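Local atomic coordinates of acyl-CoA dehydrogenase (Thermus thermophilus, PDB entry 2Z1Q), a protein that probably oxidises saturated acyl-CoA thioesters to their 2,3-dehydroacyl-CoA products, using a bound FAD cofactor. Residues 40-44 with 45-49; 50-53 with 54-58; 554-557 with 558-562. One frame throughout, in Å; residues are numbered along the deposited sequence.

Interaction 1. Residues 40-44 with 45-49; sequences RTFVE and REVLP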
loop_
_atom_site.group_PDB
_atom_site.type_symbol
_atom_site.label_atom_id
_atom_site.label_comp_id
_atom_site.label_asym_id
_atom_site.label_seq_id
_atom_site.Cartn_x
_atom_site.Cartn_y
_atom_site.Cartn_z
ATOM N N ARG B 40 6.859 -12.507 -24.569
ATOM C CA ARG B 40 7.454 -11.179 -24.484
ATOM C C ARG B 40 7.241 -10.407 -25.789
ATOM O O ARG B 40 7.001 -9.193 -25.768
ATOM C CB ARG B 40 8.950 -11.279 -24.172
ATOM C CG ARG B 40 9.289 -11.337 -22.674
ATOM C CD ARG B 40 10.792 -11.515 -22.421
ATOM N NE ARG B 40 11.198 -12.922 -22.369
ATOM C CZ ARG B 40 12.249 -13.428 -23.014
ATOM N NH1 ARG B 40 13.008 -12.644 -23.773
ATOM N NH2 ARG B 40 12.545 -14.718 -22.905
ATOM N N THR B 41 7.316 -11.111 -26.917
ATOM C CA THR B 41 7.133 -10.480 -28.218
ATOM C C THR B 41 5.667 -10.091 -28.399
ATOM O O THR B 41 5.351 -8.980 -28.825
ATOM C CB THR B 41 7.557 -11.429 -29.358
ATOM O OG1 THR B 41 8.895 -11.881 -29.124
ATOM C CG2 THR B 41 7.505 -10.711 -30.701
ATOM N N PHE B 42 4.783 -11.024 -28.068
ATOM C CA PHE B 42 3.343 -10.815 -28.154
ATOM C C PHE B 42 2.912 -9.573 -27.376
ATOM O O PHE B 42 2.058 -8.812 -27.828
ATOM C CB PHE B 42 2.619 -12.035 -27.584
ATOM C CG PHE B 42 1.124 -11.882 -27.522
ATOM C CD1 PHE B 42 0.379 -11.723 -28.685
ATOM C CD2 PHE B 42 0.457 -11.921 -26.297
ATOM C CE1 PHE B 42 -1.003 -11.608 -28.635
ATOM C CE2 PHE B 42 -0.930 -11.808 -26.239
ATOM C CZ PHE B 42 -1.659 -11.651 -27.415
ATOM N N VAL B 43 3.516 -9.370 -26.207
ATOM C CA VAL B 43 3.181 -8.237 -25.350
ATOM C C VAL B 43 3.683 -6.914 -25.894
ATOM O O VAL B 43 2.927 -5.945 -25.994
ATOM C CB VAL B 43 3.753 -8.438 -23.927
ATOM C CG1 VAL B 43 3.521 -7.198 -23.071
ATOM C CG2 VAL B 43 3.107 -9.644 -23.294
ATOM N N GLU B 44 4.961 -6.872 -26.241
ATOM C CA GLU B 44 5.533 -5.648 -26.747
ATOM C C GLU B 44 4.925 -5.191 -28.071
ATOM O O GLU B 44 4.743 -3.999 -28.283
ATOM C CB GLU B 44 7.046 -5.801 -26.901
ATOM C CG GLU B 44 7.726 -4.534 -27.407
ATOM C CD GLU B 44 9.020 -4.818 -28.148
ATOM O OE1 GLU B 44 9.992 -5.282 -27.512
ATOM O OE2 GLU B 44 9.059 -4.580 -29.375
ATOM N N ARG B 45 4.589 -6.120 -28.956
ATOM C CA ARG B 45 4.064 -5.719 -30.254
ATOM C C ARG B 45 2.545 -5.772 -30.450
ATOM O O ARG B 45 2.004 -5.041 -31.274
ATOM C CB ARG B 45 4.721 -6.549 -31.356
ATOM C CG ARG B 45 4.164 -7.955 -31.447
ATOM C CD ARG B 45 4.686 -8.699 -32.669
ATOM N NE ARG B 45 3.976 -9.959 -32.884
ATOM C CZ ARG B 45 4.189 -10.771 -33.916
ATOM N NH1 ARG B 45 5.096 -10.461 -34.834
ATOM N NH2 ARG B 45 3.489 -11.893 -34.038
ATOM N N GLU B 46 1.863 -6.633 -29.700
ATOM C CA GLU B 46 0.413 -6.761 -29.852
ATOM C C GLU B 46 -0.392 -6.108 -28.727
ATOM O O GLU B 46 -1.151 -5.172 -28.957
ATOM C CB GLU B 46 0.031 -8.239 -29.956
ATOM C CG GLU B 46 0.836 -9.036 -30.975
ATOM C CD GLU B 46 0.442 -8.739 -32.414
ATOM O OE1 GLU B 46 0.629 -7.588 -32.861
ATOM O OE2 GLU B 46 -0.046 -9.667 -33.100
ATOM N N VAL B 47 -0.217 -6.600 -27.509
ATOM C CA VAL B 47 -0.962 -6.095 -26.363
ATOM C C VAL B 47 -0.677 -4.669 -25.921
ATOM O O VAL B 47 -1.581 -3.845 -25.844
ATOM C CB VAL B 47 -0.768 -7.001 -25.143
ATOM C CG1 VAL B 47 -1.662 -6.526 -24.005
ATOM C CG2 VAL B 47 -1.085 -8.437 -25.514
ATOM N N LEU B 48 0.577 -4.382 -25.612
ATOM C CA LEU B 48 0.968 -3.061 -25.149
ATOM C C LEU B 48 0.496 -1.903 -26.037
ATOM O O LEU B 48 0.035 -0.874 -25.541
ATOM C CB LEU B 48 2.488 -3.000 -25.013
ATOM C CG LEU B 48 3.022 -2.118 -23.890
ATOM C CD1 LEU B 48 2.393 -2.562 -22.580
ATOM C CD2 LEU B 48 4.542 -2.236 -23.828
ATOM N N PRO B 49 0.632 -2.052 -27.362
ATOM C CA PRO B 49 0.210 -0.997 -28.289
ATOM C C PRO B 49 -1.275 -0.624 -28.187
ATOM O O PRO B 49 -1.667 0.487 -28.538
ATOM C CB PRO B 49 0.570 -1.582 -29.655
ATOM C CG PRO B 49 1.781 -2.416 -29.341
ATOM C CD PRO B 49 1.383 -3.106 -28.064
#
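Phe-42 and Val-47 touch through one branch of the valine: Val-47 CG2 lies 3.5 Å from Phe-42 CE2, with CZ and CD2 of the ring also near. The CD1 corner of the same ring meets the aliphatic part of Glu-46, whose CG stands 3.6 Å from Phe-42 CD1; there the two side chains cross at about a right angle. Phe-42 holds CG anti to its backbone N (chi1 175°), a torsion that swings the ring back beside Glu-46 and Val-47 although CB itself points away from them. Phe-42 O is gripped twice, by Glu-46 N at 2.9 Å from above the carbonyl plane and by Val-47 N at 3.2 Å within it. It is thus where the alpha pattern, kept by Arg-45 N to Thr-41 O and by Glu-46 N, passes into a wider pi-type turn. Like the bond from Val-47 N, the next spans five positions, Leu-48 N reaching Val-43 O at 2.8 Å. Pro-49 has no N-H to continue the ladder, and the helix is kinked there, with Pro-49 CD 3.5 Å from Glu-44 O. Across the widened turn the axes of the short segments 40-44 and 45-49 lie 37° apart. On the exposed flank Arg-45 CG stands between its own backbone N and carbonyl carbon (chi1 77°), which brings it within 3.1 Å of Thr-41 O. Arg-45 NE is buried by this contact and has no polar partner in the model. Thr-41 OG1 bonds back to Arg-37 O. Within the N-terminal domain, Phe-42 packs on Lys-68 and Ala-69 of helix 62-71, Val-47 on Leu-65.

Interaction 2. Residues 50-53 with 54-58; sequences LLER and MEHGE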
loop_
_atom_site.group_PDB
_atom_site.type_symbol
_atom_site.label_atom_id
_atom_site.label_comp_id
_atom_site.label_asym_id
_atom_site.label_seq_id
_atom_site.Cartn_x
_atom_site.Cartn_y
_atom_site.Cartn_z
ATOM N N LEU B 50 -2.085 -1.557 -27.693
ATOM C CA LEU B 50 -3.526 -1.345 -27.560
ATOM C C LEU B 50 -3.992 -1.092 -26.121
ATOM O O LEU B 50 -5.157 -0.765 -25.885
ATOM C CB LEU B 50 -4.267 -2.558 -28.124
ATOM C CG LEU B 50 -3.992 -2.926 -29.584
ATOM C CD1 LEU B 50 -4.674 -4.249 -29.863
ATOM C CD2 LEU B 50 -4.496 -1.840 -30.536
ATOM N N LEU B 51 -3.084 -1.235 -25.166
ATOM C CA LEU B 51 -3.409 -1.046 -23.758
ATOM C C LEU B 51 -4.179 0.235 -23.427
ATOM O O LEU B 51 -5.173 0.200 -22.702
ATOM C CB LEU B 51 -2.126 -1.087 -22.928
ATOM C CG LEU B 51 -2.303 -1.056 -21.411
ATOM C CD1 LEU B 51 -3.347 -2.090 -20.968
ATOM C CD2 LEU B 51 -0.950 -1.324 -20.768
ATOM N N GLU B 52 -3.704 1.362 -23.951
ATOM C CA GLU B 52 -4.330 2.655 -23.701
ATOM C C GLU B 52 -5.785 2.676 -24.169
ATOM O O GLU B 52 -6.669 3.107 -23.434
ATOM C CB GLU B 52 -3.536 3.767 -24.404
ATOM C CG GLU B 52 -3.474 5.089 -23.648
ATOM C CD GLU B 52 -2.733 4.984 -22.315
ATOM O OE1 GLU B 52 -1.585 4.489 -22.304
ATOM O OE2 GLU B 52 -3.299 5.403 -21.277
ATOM N N ARG B 53 -6.031 2.212 -25.390
ATOM C CA ARG B 53 -7.390 2.195 -25.922
ATOM C C ARG B 53 -8.290 1.267 -25.114
ATOM O O ARG B 53 -9.452 1.579 -24.882
ATOM C CB ARG B 53 -7.399 1.762 -27.394
ATOM C CG ARG B 53 -6.885 2.804 -28.380
ATOM C CD ARG B 53 -6.648 2.197 -29.772
ATOM N NE ARG B 53 -7.854 1.680 -30.426
ATOM C CZ ARG B 53 -7.832 0.990 -31.566
ATOM N NH1 ARG B 53 -8.962 0.551 -32.115
ATOM N NH2 ARG B 53 -6.675 0.723 -32.153
ATOM N N MET B 54 -7.754 0.132 -24.681
ATOM C CA MET B 54 -8.546 -0.811 -23.898
ATOM C C MET B 54 -8.851 -0.268 -22.505
ATOM O O MET B 54 -9.885 -0.575 -21.922
ATOM C CB MET B 54 -7.827 -2.147 -23.789
ATOM C CG MET B 54 -7.833 -2.933 -25.077
ATOM S SD MET B 54 -7.021 -4.514 -24.903
ATOM C CE MET B 54 -5.361 -3.972 -24.962
ATOM N N GLU B 55 -7.941 0.546 -21.981
ATOM C CA GLU B 55 -8.101 1.118 -20.653
ATOM C C GLU B 55 -9.071 2.307 -20.735
ATOM O O GLU B 55 -9.438 2.919 -19.729
ATOM C CB GLU B 55 -6.731 1.561 -20.141
ATOM C CG GLU B 55 -6.653 1.721 -18.634
ATOM C CD GLU B 55 -6.029 0.538 -17.897
ATOM O OE1 GLU B 55 -6.280 -0.639 -18.246
ATOM O OE2 GLU B 55 -5.288 0.797 -16.932
ATOM N N HIS B 56 -9.502 2.606 -21.954
ATOM C CA HIS B 56 -10.403 3.720 -22.175
ATOM C C HIS B 56 -11.679 3.343 -22.890
ATOM O O HIS B 56 -12.216 4.128 -23.683
ATOM C CB HIS B 56 -9.683 4.809 -22.938
ATOM C CG HIS B 56 -8.667 5.527 -22.117
ATOM N ND1 HIS B 56 -8.770 6.871 -21.825
ATOM C CD2 HIS B 56 -7.542 5.087 -21.502
ATOM C CE1 HIS B 56 -7.747 7.229 -21.070
ATOM N NE2 HIS B 56 -6.988 6.167 -20.860
ATOM N N GLY B 57 -12.152 2.132 -22.620
ATOM C CA GLY B 57 -13.391 1.715 -23.231
ATOM C C GLY B 57 -13.388 0.546 -24.184
ATOM O O GLY B 57 -14.176 -0.389 -23.978
ATOM N N GLU B 58 -12.529 0.579 -25.208
ATOM C CA GLU B 58 -12.475 -0.478 -26.216
ATOM C C GLU B 58 -12.082 -1.854 -25.709
ATOM O O GLU B 58 -11.102 -2.448 -26.163
ATOM C CB GLU B 58 -11.556 -0.057 -27.360
ATOM C CG GLU B 58 -12.198 0.909 -28.347
ATOM C CD GLU B 58 -11.225 1.472 -29.357
ATOM O OE1 GLU B 58 -10.332 2.245 -28.954
ATOM O OE2 GLU B 58 -11.353 1.133 -30.555
HETATM O O HOH W 1 -10.470 3.706 -26.425
#
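Met-54 curls back along the helix onto Leu-50, its methyl CE lying 3.6 Å from Leu-50 CB. The bend at the thioether (chi3 -78°) carries CE there, over the Leu-50 carbonyl that also accepts the Met-54 backbone N-H. This is the tightly packed side: Leu-65 of helix 62-71 lies against both residues, and Leu-61 adds to the cover of Met-54. Glu-55 is buried as well, and forms a long, weak ion pair with Arg-386.

The solvent side has little apolar packing and is held mainly by polar bonds. Arg-53 grips the Glu-58 carboxylate side-on, NE to OE1 at 2.9 Å and NH1 to OE2 at 2.9 Å, with nearly straight N-H directions. Both oxygens lie in the guanidinium plane, yet the carboxylate is turned 38° against it, so the fork is not flat. Arg-53 O, where the helix runs out, receives His-56 N at 3.1 Å, from well above its carbonyl plane, and Glu-58 N by a weak bond. A water links the helix end to the salt bridge, 2.8 Å from Arg-53 O and 2.9 Å from Glu-58 OE1. The chain reverses through Gly-57, at whose backbone angles (phi 117°) a CB would collide with the carbonyl O of His-56. Glu-58 also touches a crystal neighbour, so its pose may owe something to packing; as modelled, opposite charges and a bridging water tie the outgoing loop to the last turn of helix 30-54.

Interaction 3. Residues 554-557 with 558-562; sequences GDLV and ALRRQ. Unlike the reference sequence in segment 554-557: Gly-554 (reference Val).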
loop_
_atom_site.group_PDB
_atom_site.type_symbol
_atom_site.label_atom_id
_atom_site.label_comp_id
_atom_site.label_asym_id
_atom_site.label_seq_id
_atom_site.Cartn_x
_atom_site.Cartn_y
_atom_site.Cartn_z
ATOM N N GLY B 554 23.373 -8.412 10.663
ATOM C CA GLY B 554 23.905 -8.298 9.314
ATOM C C GLY B 554 23.863 -6.838 8.901
ATOM O O GLY B 554 23.032 -6.085 9.401
ATOM N N ASP B 555 24.756 -6.424 8.007
ATOM C CA ASP B 555 24.798 -5.032 7.552
ATOM C C ASP B 555 23.870 -4.863 6.356
ATOM O O ASP B 555 24.319 -4.930 5.207
ATOM C CB ASP B 555 26.222 -4.659 7.140
ATOM C CG ASP B 555 26.399 -3.166 6.900
ATOM O OD1 ASP B 555 25.394 -2.428 6.803
ATOM O OD2 ASP B 555 27.567 -2.736 6.799
ATOM N N LEU B 556 22.585 -4.650 6.632
ATOM C CA LEU B 556 21.593 -4.491 5.576
ATOM C C LEU B 556 21.878 -3.257 4.732
ATOM O O LEU B 556 21.601 -3.231 3.533
ATOM C CB LEU B 556 20.184 -4.412 6.187
ATOM C CG LEU B 556 19.700 -5.631 6.989
ATOM C CD1 LEU B 556 18.246 -5.429 7.410
ATOM C CD2 LEU B 556 19.822 -6.892 6.149
ATOM N N VAL B 557 22.437 -2.228 5.345
ATOM C CA VAL B 557 22.743 -1.035 4.592
ATOM C C VAL B 557 23.702 -1.404 3.468
ATOM O O VAL B 557 23.432 -1.127 2.292
ATOM C CB VAL B 557 23.367 0.009 5.489
ATOM C CG1 VAL B 557 23.568 1.304 4.718
ATOM C CG2 VAL B 557 22.478 0.220 6.699
ATOM N N ALA B 558 24.809 -2.051 3.828
ATOM C CA ALA B 558 25.812 -2.464 2.856
ATOM C C ALA B 558 25.218 -3.396 1.813
ATOM O O ALA B 558 25.365 -3.173 0.615
ATOM C CB ALA B 558 26.981 -3.165 3.559
ATOM N N LEU B 559 24.538 -4.440 2.267
ATOM C CA LEU B 559 23.975 -5.406 1.333
ATOM C C LEU B 559 22.934 -4.815 0.386
ATOM O O LEU B 559 22.972 -5.090 -0.812
ATOM C CB LEU B 559 23.399 -6.617 2.089
ATOM C CG LEU B 559 24.397 -7.473 2.891
ATOM C CD1 LEU B 559 23.669 -8.650 3.531
ATOM C CD2 LEU B 559 25.491 -7.998 1.985
ATOM N N ARG B 560 22.013 -4.008 0.900
ATOM C CA ARG B 560 21.013 -3.420 0.027
ATOM C C ARG B 560 21.698 -2.512 -0.983
ATOM O O ARG B 560 21.374 -2.547 -2.167
ATOM C CB ARG B 560 19.980 -2.629 0.831
ATOM C CG ARG B 560 19.019 -3.493 1.645
ATOM C CD ARG B 560 17.776 -2.677 1.936
ATOM N NE ARG B 560 16.811 -3.343 2.806
ATOM C CZ ARG B 560 16.774 -3.225 4.133
ATOM N NH1 ARG B 560 17.651 -2.460 4.774
ATOM N NH2 ARG B 560 15.839 -3.857 4.824
ATOM N N ARG B 561 22.668 -1.718 -0.534
ATOM C CA ARG B 561 23.370 -0.834 -1.460
ATOM C C ARG B 561 24.033 -1.624 -2.579
ATOM O O ARG B 561 24.072 -1.180 -3.726
ATOM C CB ARG B 561 24.415 0.009 -0.741
ATOM C CG ARG B 561 23.825 1.141 0.077
ATOM C CD ARG B 561 24.891 2.164 0.400
ATOM N NE ARG B 561 24.347 3.313 1.112
ATOM C CZ ARG B 561 25.004 4.455 1.282
ATOM N NH1 ARG B 561 26.226 4.589 0.787
ATOM N NH2 ARG B 561 24.445 5.458 1.946
ATOM N N GLN B 562 24.544 -2.804 -2.236
ATOM C CA GLN B 562 25.202 -3.678 -3.204
ATOM C C GLN B 562 24.191 -4.151 -4.266
ATOM O O GLN B 562 24.502 -4.187 -5.458
ATOM C CB GLN B 562 25.833 -4.875 -2.476
ATOM C CG GLN B 562 26.549 -5.862 -3.385
ATOM C CD GLN B 562 27.256 -6.989 -2.621
ATOM O OE1 GLN B 562 27.750 -7.938 -3.227
ATOM N NE2 GLN B 562 27.305 -6.883 -1.295
#
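Asp-555 sets its carboxylate beside its own carbonyl carbon, opposite the backbone N (chi1 -169°), which folds the side chain forward over the start of the helix and lets OD1 accept from Ala-558 N at 3.1 Å. The N-H points almost straight at the oxygen but meets it from above the carboxylate plane, 71° out of it. OD2 rests against the Ala-558 methyl, 3.3 Å from CB. Asp-555 serves the first turn a second time through its carbonyl, since Leu-559 N reaches Asp-555 O at 3.0 Å.

One turn on, the Arg-560 guanidinium meets Leu-556 obliquely, NH1 lying 3.5 Å from Leu-556 CB. Its charge is matched by Glu-308 of helix 300-331, in a salt bridge through NE. Arg-561, whose side chain comes within about 9 Å of a bound FAD, runs out past Val-557 to bridge Glu-477 of the second subunit, whose Ser-527 packs on Leu-556. Leu-559 turns instead to Val-508 and Ile-512 of helix 505-528. Asp-555 is the N-cap of helix 556-570, its carboxylate taking the first-turn N-H of Ala-558, here at the dimer interface of an acyl-CoA dehydrogenase.

Interactions 1 and 2 follow each other on helix 30-54, their centres 14 Å apart, and touch where Met-54 CE packs 3.9 Å from Val-47 O. All three contacts are partly buried; the first two turn an apolar flank to helix 62-71 and exposed residues outward. Interaction 1 holds a widened turn and a proline kink inside the helix, whereas interaction 2 lies at its end, where a salt bridge and a water tie down the loop that follows. Interaction 3 stands apart, 37 and 42 Å from their centres, at the beginning of helix 556-570; there a carboxylate caps a first-turn N-H. None of its touching residues is exposed, and it alone meets the second subunit.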